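Local coordinates for tylactone synthase starter module and modules 1 & 2 (Streptomyces fradiae, PDB 2Z5L), which probably reduces the beta-keto group of a carrier-bound polyketide intermediate with NADPH, as the first ketoreductase of the tylosin synthase, at residues Gly162-Gly167 with Tyr404-Ala409; Ala121-Ile126 with Glu357-Val362; Leu447-Leu452 with Trp482-Pro487. One frame throughout, in Å; residues are numbered along the deposited sequence.

Contact 1. Residues Gly162-Gly167 with Tyr404-Ala409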
loop_
_atom_site.group_PDB
_atom_site.type_symbol
_atom_site.label_atom_id
_atom_site.label_comp_id
_atom_site.label_asym_id
_atom_site.label_seq_id
_atom_site.Cartn_x
_atom_site.Cartn_y
_atom_site.Cartn_z
ATOM N N GLY A 162 2.316 -8.036 6.585
ATOM C CA GLY A 162 2.336 -8.622 5.253
ATOM C C GLY A 162 1.867 -7.701 4.138
ATOM O O GLY A 162 2.425 -7.718 3.038
ATOM N N ALA A 163 0.829 -6.908 4.400
ATOM C CA ALA A 163 0.305 -5.988 3.387
ATOM C C ALA A 163 1.349 -4.953 2.974
ATOM O O ALA A 163 1.427 -4.569 1.810
ATOM C CB ALA A 163 -0.954 -5.286 3.913
ATOM N N GLN A 164 2.144 -4.501 3.941
ATOM C CA GLN A 164 3.189 -3.512 3.681
ATOM C C GLN A 164 4.234 -4.017 2.691
ATOM O O GLN A 164 4.632 -3.296 1.768
ATOM C CB GLN A 164 3.890 -3.131 4.981
ATOM C CG GLN A 164 3.118 -2.171 5.869
ATOM C CD GLN A 164 4.010 -1.585 6.958
ATOM O OE1 GLN A 164 5.105 -1.113 6.668
ATOM N NE2 GLN A 164 3.547 -1.612 8.212
ATOM N N LEU A 165 4.673 -5.258 2.901
ATOM C CA LEU A 165 5.684 -5.903 2.062
ATOM C C LEU A 165 5.211 -6.051 0.616
ATOM O O LEU A 165 5.987 -5.890 -0.329
ATOM C CB LEU A 165 6.040 -7.290 2.628
ATOM C CG LEU A 165 7.476 -7.586 3.067
ATOM C CD1 LEU A 165 7.632 -9.096 3.230
ATOM C CD2 LEU A 165 8.467 -7.072 2.034
ATOM N N TRP A 166 3.943 -6.398 0.431
ATOM C CA TRP A 166 3.442 -6.534 -0.931
ATOM C C TRP A 166 3.500 -5.168 -1.586
ATOM O O TRP A 166 3.863 -5.054 -2.755
ATOM C CB TRP A 166 2.020 -7.084 -0.931
ATOM C CG TRP A 166 1.990 -8.572 -0.800
ATOM C CD1 TRP A 166 2.397 -9.322 0.277
ATOM C CD2 TRP A 166 1.552 -9.499 -1.792
ATOM N NE1 TRP A 166 2.237 -10.661 0.009
ATOM C CE2 TRP A 166 1.722 -10.797 -1.254
ATOM C CE3 TRP A 166 1.033 -9.362 -3.089
ATOM C CZ2 TRP A 166 1.392 -11.947 -1.967
ATOM C CZ3 TRP A 166 0.705 -10.509 -3.799
ATOM C CH2 TRP A 166 0.887 -11.787 -3.233
ATOM N N GLY A 167 3.178 -4.129 -0.811
ATOM C CA GLY A 167 3.224 -2.785 -1.345
ATOM C C GLY A 167 4.622 -2.445 -1.819
ATOM O O GLY A 167 4.821 -1.988 -2.941
ATOM N N TYR A 404 6.490 4.883 0.507
ATOM C CA TYR A 404 5.138 5.414 0.365
ATOM C C TYR A 404 4.135 4.302 0.021
ATOM O O TYR A 404 2.973 4.327 0.454
ATOM C CB TYR A 404 5.119 6.499 -0.717
ATOM C CG TYR A 404 3.898 7.383 -0.677
ATOM C CD1 TYR A 404 3.601 8.141 0.461
ATOM C CD2 TYR A 404 3.076 7.526 -1.800
ATOM C CE1 TYR A 404 2.532 9.023 0.478
ATOM C CE2 TYR A 404 2.005 8.404 -1.795
ATOM C CZ TYR A 404 1.739 9.154 -0.652
ATOM O OH TYR A 404 0.709 10.061 -0.641
ATOM N N ALA A 405 4.585 3.337 -0.776
ATOM C CA ALA A 405 3.720 2.223 -1.158
ATOM C C ALA A 405 3.464 1.295 0.014
ATOM O O ALA A 405 2.365 0.729 0.137
ATOM C CB ALA A 405 4.325 1.447 -2.312
ATOM N N ALA A 406 4.468 1.123 0.871
ATOM C CA ALA A 406 4.266 0.260 2.024
ATOM C C ALA A 406 3.188 0.901 2.897
ATOM O O ALA A 406 2.213 0.248 3.273
ATOM C CB ALA A 406 5.567 0.086 2.810
ATOM N N ALA A 407 3.343 2.196 3.166
ATOM C CA ALA A 407 2.409 2.930 4.019
ATOM C C ALA A 407 0.969 2.935 3.505
ATOM O O ALA A 407 0.025 2.691 4.257
ATOM C CB ALA A 407 2.897 4.362 4.209
ATOM N N ASN A 408 0.800 3.236 2.224
ATOM C CA ASN A 408 -0.525 3.256 1.640
ATOM C C ASN A 408 -1.102 1.834 1.618
ATOM O O ASN A 408 -2.284 1.639 1.927
ATOM C CB ASN A 408 -0.471 3.924 0.263
ATOM C CG ASN A 408 -0.363 5.435 0.381
ATOM O OD1 ASN A 408 -1.322 6.097 0.786
ATOM N ND2 ASN A 408 0.801 5.982 0.060
ATOM N N ALA A 409 -0.276 0.838 1.309
ATOM C CA ALA A 409 -0.754 -0.542 1.329
ATOM C C ALA A 409 -1.360 -0.825 2.723
ATOM O O ALA A 409 -2.394 -1.483 2.830
ATOM C CB ALA A 409 0.402 -1.511 1.033
#
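Ala405 opens the contact by setting its methyl against the backbone of Gly167, with CB 3.5 Å from Gly167 O. Next comes Ala406, where the two backbones draw closest: its CA lies 4.3 Å from the CA of Gln164. Gln164 O faces that alpha carbon in a CA-H...O contact, Ala406 CA to Gln164 O 3.6 Å, with 142° at the hydrogen. The Gln164 chain runs alongside in return, CG 3.7 Å from Ala406 O. With CG beside its own backbone N (chi1 -77°) and the chain extended beyond, OE1 lies beside the Ala406 methyl, and NE2 is held by Asp160, one turn back. Asn408 faces another way. Its ND2 binds Tyr404 O at 2.8 Å from above the carbonyl plane and lies over one face of the Tyr404 ring, while OD1 accepts from Lys366. Ala409 then returns to the interface and points toward the partner helix. Its CB is 3.3 Å from Ala163 O and 3.9 Å from Gly167 CA, filling the place beside a residue with no side chain. Methyls on one helix and a bare alpha carbon on the other bring the axes to 7.2 Å, at 140° between their directions. Tyr404, Asn408, Lys366 and Ser391 probably match the catalytic residues of ketoreductases, so helix 160-175 would back the active-site helix 402-419 of the KR domain. Helix 356-376 reaches the junction through Phe359 and Arg363, both touching Gln164; helix 119-135 packs on Gln164 and Leu165; and strand 386-391 backs Tyr404 and Asn408.

Contact 2. Residues Ala121-Ile126 with Glu357-Val362; sequences AVRTSI and ESFETV
Phe359 and Arg123 carry this contact, one through its ring and the other through its charged end. Phe359 holds CG anti to the backbone N (chi1 -178°), which sends the ring across to the facing helix. There Val122 meets it at about a right angle, CG1 4.1 Å from Phe359 CZ, and Ile126 comes in on a slant, CD1 3.7 Å from Phe359 CE2. The Arg123 chain, extended from CG to NE, passes the same ring, with its CG 4.3 Å from Phe359 CE1. Beyond the ring, the guanidinium turns an edge to Glu360, whose chain bends at chi2 to bring the carboxylate back. The grip is side-on: NE (3.0 Å) and NH2 (2.5 Å) of Arg123 both bind Glu360 OE2. That oxygen lies near the guanidinium plane but is approached from above its own carboxylate plane, the two planes standing 45° apart. Arg123 NH1 pairs with Asp120, so two acids fix the group. With axes 11.8 Å apart, the helices meet through side chains alone. This is consistent with the two-subdomain build of polyketide ketoreductases, in which a structural and a catalytic subdomain pack much as two subunits do in a short-chain dehydrogenase dimer.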
loop_
_atom_site.group_PDB
_atom_site.type_symbol
_atom_site.label_atom_id
_atom_site.label_comp_id
_atom_site.label_asym_id
_atom_site.label_seq_id
_atom_site.Cartn_x
_atom_site.Cartn_y
_atom_site.Cartn_z
ATOM N N ALA A 121 10.072 -6.471 10.498
ATOM C CA ALA A 121 10.255 -7.485 9.472
ATOM C C ALA A 121 10.290 -6.809 8.111
ATOM O O ALA A 121 11.090 -7.175 7.259
ATOM C CB ALA A 121 9.117 -8.506 9.533
ATOM N N VAL A 122 9.388 -5.850 7.907
ATOM C CA VAL A 122 9.324 -5.100 6.656
ATOM C C VAL A 122 10.615 -4.317 6.473
ATOM O O VAL A 122 11.189 -4.270 5.383
ATOM C CB VAL A 122 8.153 -4.127 6.653
ATOM C CG1 VAL A 122 8.024 -3.468 5.270
ATOM C CG2 VAL A 122 6.884 -4.876 6.998
ATOM N N ARG A 123 11.072 -3.703 7.558
ATOM C CA ARG A 123 12.301 -2.935 7.512
ATOM C C ARG A 123 13.466 -3.845 7.137
ATOM O O ARG A 123 14.248 -3.513 6.243
ATOM C CB ARG A 123 12.565 -2.260 8.859
ATOM C CG ARG A 123 11.490 -1.257 9.271
ATOM C CD ARG A 123 11.923 -0.504 10.519
ATOM N NE ARG A 123 10.883 0.390 11.017
ATOM C CZ ARG A 123 9.906 0.018 11.839
ATOM N NH1 ARG A 123 9.833 -1.238 12.269
ATOM N NH2 ARG A 123 8.999 0.900 12.227
ATOM N N THR A 124 13.553 -5.002 7.794
ATOM C CA THR A 124 14.624 -5.952 7.530
ATOM C C THR A 124 14.505 -6.575 6.145
ATOM O O THR A 124 15.512 -6.968 5.565
ATOM C CB THR A 124 14.654 -7.096 8.560
ATOM O OG1 THR A 124 14.528 -6.566 9.888
ATOM C CG2 THR A 124 15.984 -7.839 8.461
ATOM N N SER A 125 13.278 -6.671 5.632
ATOM C CA SER A 125 13.035 -7.241 4.314
ATOM C C SER A 125 13.555 -6.266 3.266
ATOM O O SER A 125 14.195 -6.665 2.285
ATOM C CB SER A 125 11.533 -7.501 4.097
ATOM O OG SER A 125 11.072 -8.570 4.910
ATOM N N ILE A 126 13.276 -4.985 3.473
ATOM C CA ILE A 126 13.749 -3.957 2.561
ATOM C C ILE A 126 15.277 -3.992 2.587
ATOM O O ILE A 126 15.927 -3.936 1.539
ATOM C CB ILE A 126 13.173 -2.564 2.970
ATOM C CG1 ILE A 126 11.690 -2.528 2.585
ATOM C CG2 ILE A 126 13.957 -1.418 2.293
ATOM C CD1 ILE A 126 10.960 -1.316 3.027
ATOM N N GLU A 357 15.323 6.002 8.435
ATOM C CA GLU A 357 14.659 7.210 8.922
ATOM C C GLU A 357 13.558 7.663 7.966
ATOM O O GLU A 357 12.465 8.018 8.398
ATOM C CB GLU A 357 15.669 8.358 9.087
ATOM C CG GLU A 357 16.716 8.153 10.196
ATOM C CD GLU A 357 17.734 7.055 9.878
ATOM O OE1 GLU A 357 18.511 6.681 10.792
ATOM O OE2 GLU A 357 17.763 6.575 8.720
ATOM N N SER A 358 13.850 7.659 6.663
ATOM C CA SER A 358 12.856 8.097 5.675
ATOM C C SER A 358 11.599 7.221 5.688
ATOM O O SER A 358 10.482 7.715 5.524
ATOM C CB SER A 358 13.467 8.126 4.262
ATOM O OG SER A 358 13.911 6.843 3.842
ATOM N N PHE A 359 11.795 5.921 5.897
ATOM C CA PHE A 359 10.680 4.977 5.935
ATOM C C PHE A 359 9.764 5.292 7.115
ATOM O O PHE A 359 8.544 5.119 7.047
ATOM C CB PHE A 359 11.199 3.534 6.028
ATOM C CG PHE A 359 10.110 2.491 6.035
ATOM C CD1 PHE A 359 9.523 2.071 7.229
ATOM C CD2 PHE A 359 9.671 1.928 4.848
ATOM C CE1 PHE A 359 8.504 1.096 7.234
ATOM C CE2 PHE A 359 8.658 0.956 4.837
ATOM C CZ PHE A 359 8.075 0.542 6.036
ATOM N N GLU A 360 10.357 5.760 8.206
ATOM C CA GLU A 360 9.569 6.097 9.379
ATOM C C GLU A 360 8.876 7.418 9.192
ATOM O O GLU A 360 7.722 7.594 9.565
ATOM C CB GLU A 360 10.455 6.151 10.625
ATOM C CG GLU A 360 10.807 4.787 11.162
ATOM C CD GLU A 360 9.559 3.966 11.464
ATOM O OE1 GLU A 360 8.753 4.372 12.343
ATOM O OE2 GLU A 360 9.380 2.921 10.802
ATOM N N THR A 361 9.597 8.361 8.613
ATOM C CA THR A 361 9.038 9.682 8.390
ATOM C C THR A 361 7.814 9.576 7.492
ATOM O O THR A 361 6.818 10.275 7.686
ATOM C CB THR A 361 10.096 10.586 7.757
ATOM O OG1 THR A 361 11.159 10.794 8.699
ATOM C CG2 THR A 361 9.495 11.914 7.361
ATOM N N VAL A 362 7.876 8.662 6.530
ATOM C CA VAL A 362 6.771 8.493 5.602
ATOM C C VAL A 362 5.560 7.806 6.208
ATOM O O VAL A 362 4.414 8.194 5.940
ATOM C CB VAL A 362 7.236 7.737 4.345
ATOM C CG1 VAL A 362 6.037 7.408 3.434
ATOM C CG2 VAL A 362 8.228 8.602 3.603
#

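Contact 3. Residues Leu447-Leu452 with Trp482-Pro487; sequences LSRRGL and WERFAP
Phe485, with CG anti to its backbone N (chi1 -163°), and Arg450, bent at chi3 (63°), bring ring and guanidinium together beside the Schellman motif that ends helix 442-450. In that motif Gly451 has positive phi, its N bonds to Ser448 O at 3.0 Å, and Leu452 N reaches Leu447 O. The turn is pinned against the start of helix 482-492, in the C-terminal part of the chain, with Gly451 CA and Phe485 CA 4.8 Å apart. The Arg450 guanidinium has Phe485 CE1 over one face, its plane 24° from that of the ring, and NH1 comes within 3.1 Å of Phe485 CZ. Its polar ends are fixed elsewhere, NH1 by Thr489 and NH2 by Asn398, which probably holds the flat group in place. On the outer side the extended Arg484 chain lays its guanidinium face under Arg449 O; NE is 3.2 Å from that oxygen, at too poor an angle for a hydrogen bond. Arg449 and Arg484 run side by side with nearly parallel guanidinium planes, two exposed like charges. Phe498 meets the Phe485 ring edge-to-face, and Leu452 adds an apolar touch, CD2 4.0 Å from Phe485 CE1.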
loop_
_atom_site.group_PDB
_atom_site.type_symbol
_atom_site.label_atom_id
_atom_site.label_comp_id
_atom_site.label_asym_id
_atom_site.label_seq_id
_atom_site.Cartn_x
_atom_site.Cartn_y
_atom_site.Cartn_z
ATOM N N LEU A 447 4.747 8.572 -12.660
ATOM C CA LEU A 447 3.382 8.141 -12.958
ATOM C C LEU A 447 2.823 8.929 -14.132
ATOM O O LEU A 447 2.051 8.410 -14.930
ATOM C CB LEU A 447 2.475 8.367 -11.747
ATOM C CG LEU A 447 2.642 7.465 -10.531
ATOM C CD1 LEU A 447 1.747 7.963 -9.395
ATOM C CD2 LEU A 447 2.297 6.043 -10.911
ATOM N N SER A 448 3.222 10.190 -14.222
ATOM C CA SER A 448 2.757 11.059 -15.284
ATOM C C SER A 448 3.154 10.523 -16.650
ATOM O O SER A 448 2.298 10.290 -17.500
ATOM C CB SER A 448 3.325 12.462 -15.086
ATOM O OG SER A 448 2.655 13.393 -15.916
ATOM N N ARG A 449 4.450 10.311 -16.851
ATOM C CA ARG A 449 4.946 9.810 -18.129
ATOM C C ARG A 449 4.378 8.438 -18.462
ATOM O O ARG A 449 4.078 8.149 -19.621
ATOM C CB ARG A 449 6.480 9.763 -18.132
ATOM C CG ARG A 449 7.134 11.140 -18.129
ATOM C CD ARG A 449 6.766 11.939 -19.387
ATOM N NE ARG A 449 7.004 13.374 -19.241
ATOM C CZ ARG A 449 8.195 13.926 -19.026
ATOM N NH1 ARG A 449 9.280 13.162 -18.930
ATOM N NH2 ARG A 449 8.301 15.247 -18.908
ATOM N N ARG A 450 4.213 7.596 -17.451
ATOM C CA ARG A 450 3.672 6.265 -17.679
ATOM C C ARG A 450 2.233 6.316 -18.203
ATOM O O ARG A 450 1.711 5.315 -18.700
ATOM C CB ARG A 450 3.736 5.427 -16.392
ATOM C CG ARG A 450 5.153 4.994 -15.978
ATOM C CD ARG A 450 5.158 4.322 -14.596
ATOM N NE ARG A 450 4.385 3.085 -14.557
ATOM C CZ ARG A 450 4.086 2.417 -13.445
ATOM N NH1 ARG A 450 3.375 1.295 -13.518
ATOM N NH2 ARG A 450 4.487 2.866 -12.258
ATOM N N GLY A 451 1.593 7.478 -18.102
ATOM C CA GLY A 451 0.226 7.596 -18.587
ATOM C C GLY A 451 -0.869 8.063 -17.637
ATOM O O GLY A 451 -2.039 8.111 -18.031
ATOM N N LEU A 452 -0.526 8.401 -16.395
ATOM C CA LEU A 452 -1.550 8.872 -15.467
ATOM C C LEU A 452 -1.838 10.339 -15.722
ATOM O O LEU A 452 -0.932 11.114 -16.026
ATOM C CB LEU A 452 -1.118 8.717 -14.009
ATOM C CG LEU A 452 -0.939 7.329 -13.403
ATOM C CD1 LEU A 452 -1.044 7.458 -11.885
ATOM C CD2 LEU A 452 -1.982 6.384 -13.910
ATOM N N TRP A 482 -4.387 4.231 -20.692
ATOM C CA TRP A 482 -3.960 2.856 -20.909
ATOM C C TRP A 482 -3.177 2.643 -22.201
ATOM O O TRP A 482 -2.332 1.750 -22.277
ATOM C CB TRP A 482 -5.171 1.930 -20.902
ATOM C CG TRP A 482 -5.776 1.731 -19.546
ATOM C CD1 TRP A 482 -7.080 1.939 -19.190
ATOM C CD2 TRP A 482 -5.118 1.225 -18.379
ATOM N NE1 TRP A 482 -7.274 1.588 -17.874
ATOM C CE2 TRP A 482 -6.086 1.146 -17.355
ATOM C CE3 TRP A 482 -3.804 0.826 -18.102
ATOM C CZ2 TRP A 482 -5.783 0.685 -16.073
ATOM C CZ3 TRP A 482 -3.501 0.367 -16.832
ATOM C CH2 TRP A 482 -4.490 0.300 -15.829
ATOM N N GLU A 483 -3.463 3.448 -23.219
ATOM C CA GLU A 483 -2.767 3.319 -24.494
ATOM C C GLU A 483 -1.361 3.884 -24.372
ATOM O O GLU A 483 -0.676 4.104 -25.370
ATOM C CB GLU A 483 -3.533 4.059 -25.600
ATOM C CG GLU A 483 -4.907 3.462 -25.918
ATOM C CD GLU A 483 -4.827 2.075 -26.548
ATOM O OE1 GLU A 483 -5.889 1.430 -26.690
ATOM O OE2 GLU A 483 -3.711 1.634 -26.905
ATOM N N ARG A 484 -0.935 4.116 -23.138
ATOM C CA ARG A 484 0.388 4.665 -22.889
ATOM C C ARG A 484 0.979 4.055 -21.628
ATOM O O ARG A 484 2.190 4.070 -21.430
ATOM C CB ARG A 484 0.289 6.182 -22.737
ATOM C CG ARG A 484 1.625 6.881 -22.608
ATOM C CD ARG A 484 1.422 8.378 -22.481
ATOM N NE ARG A 484 2.686 9.102 -22.369
ATOM C CZ ARG A 484 2.778 10.397 -22.082
ATOM N NH1 ARG A 484 1.676 11.109 -21.878
ATOM N NH2 ARG A 484 3.968 10.979 -21.990
ATOM N N PHE A 485 0.111 3.507 -20.786
ATOM C CA PHE A 485 0.527 2.897 -19.534
ATOM C C PHE A 485 0.952 1.448 -19.733
ATOM O O PHE A 485 2.066 1.068 -19.383
ATOM C CB PHE A 485 -0.624 2.946 -18.532
ATOM C CG PHE A 485 -0.205 2.721 -17.110
ATOM C CD1 PHE A 485 0.262 3.775 -16.338
ATOM C CD2 PHE A 485 -0.280 1.455 -16.540
ATOM C CE1 PHE A 485 0.650 3.576 -15.013
ATOM C CE2 PHE A 485 0.105 1.242 -15.217
ATOM C CZ PHE A 485 0.571 2.304 -14.455
ATOM N N ALA A 486 0.052 0.641 -20.287
ATOM C CA ALA A 486 0.324 -0.772 -20.521
ATOM C C ALA A 486 1.677 -1.009 -21.186
ATOM O O ALA A 486 2.505 -1.759 -20.673
ATOM C CB ALA A 486 -0.789 -1.390 -21.360
ATOM N N PRO A 487 1.927 -0.366 -22.334
ATOM C CA PRO A 487 3.213 -0.568 -23.007
ATOM C C PRO A 487 4.413 -0.080 -22.196
ATOM O O PRO A 487 5.450 -0.745 -22.147
ATOM C CB PRO A 487 3.037 0.202 -24.316
ATOM C CG PRO A 487 2.128 1.322 -23.928
ATOM C CD PRO A 487 1.103 0.621 -23.055
#

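Contacts 1 and 2 belong to one interface: helices 119-135 and 160-175 pack against 356-376 and 402-419, and the segments of the two contacts alternate along the chain. Their centres are 10 Å apart, and Phe359 joins them, its CZ 3.5 Å from Gln164 OE1 and its CE2 3.8 Å from Ala406 CB. Tyr404, which probably corresponds to the active-site tyrosine of the family, sits on a helix of contact 1, so contacts 1 and 2 pack behind the probable active site. Contact 3 stands apart near the C-terminal end, its centre 22 Å from contact 1 and 28 Å from contact 2, with nearest atoms about 8 and 14 Å away.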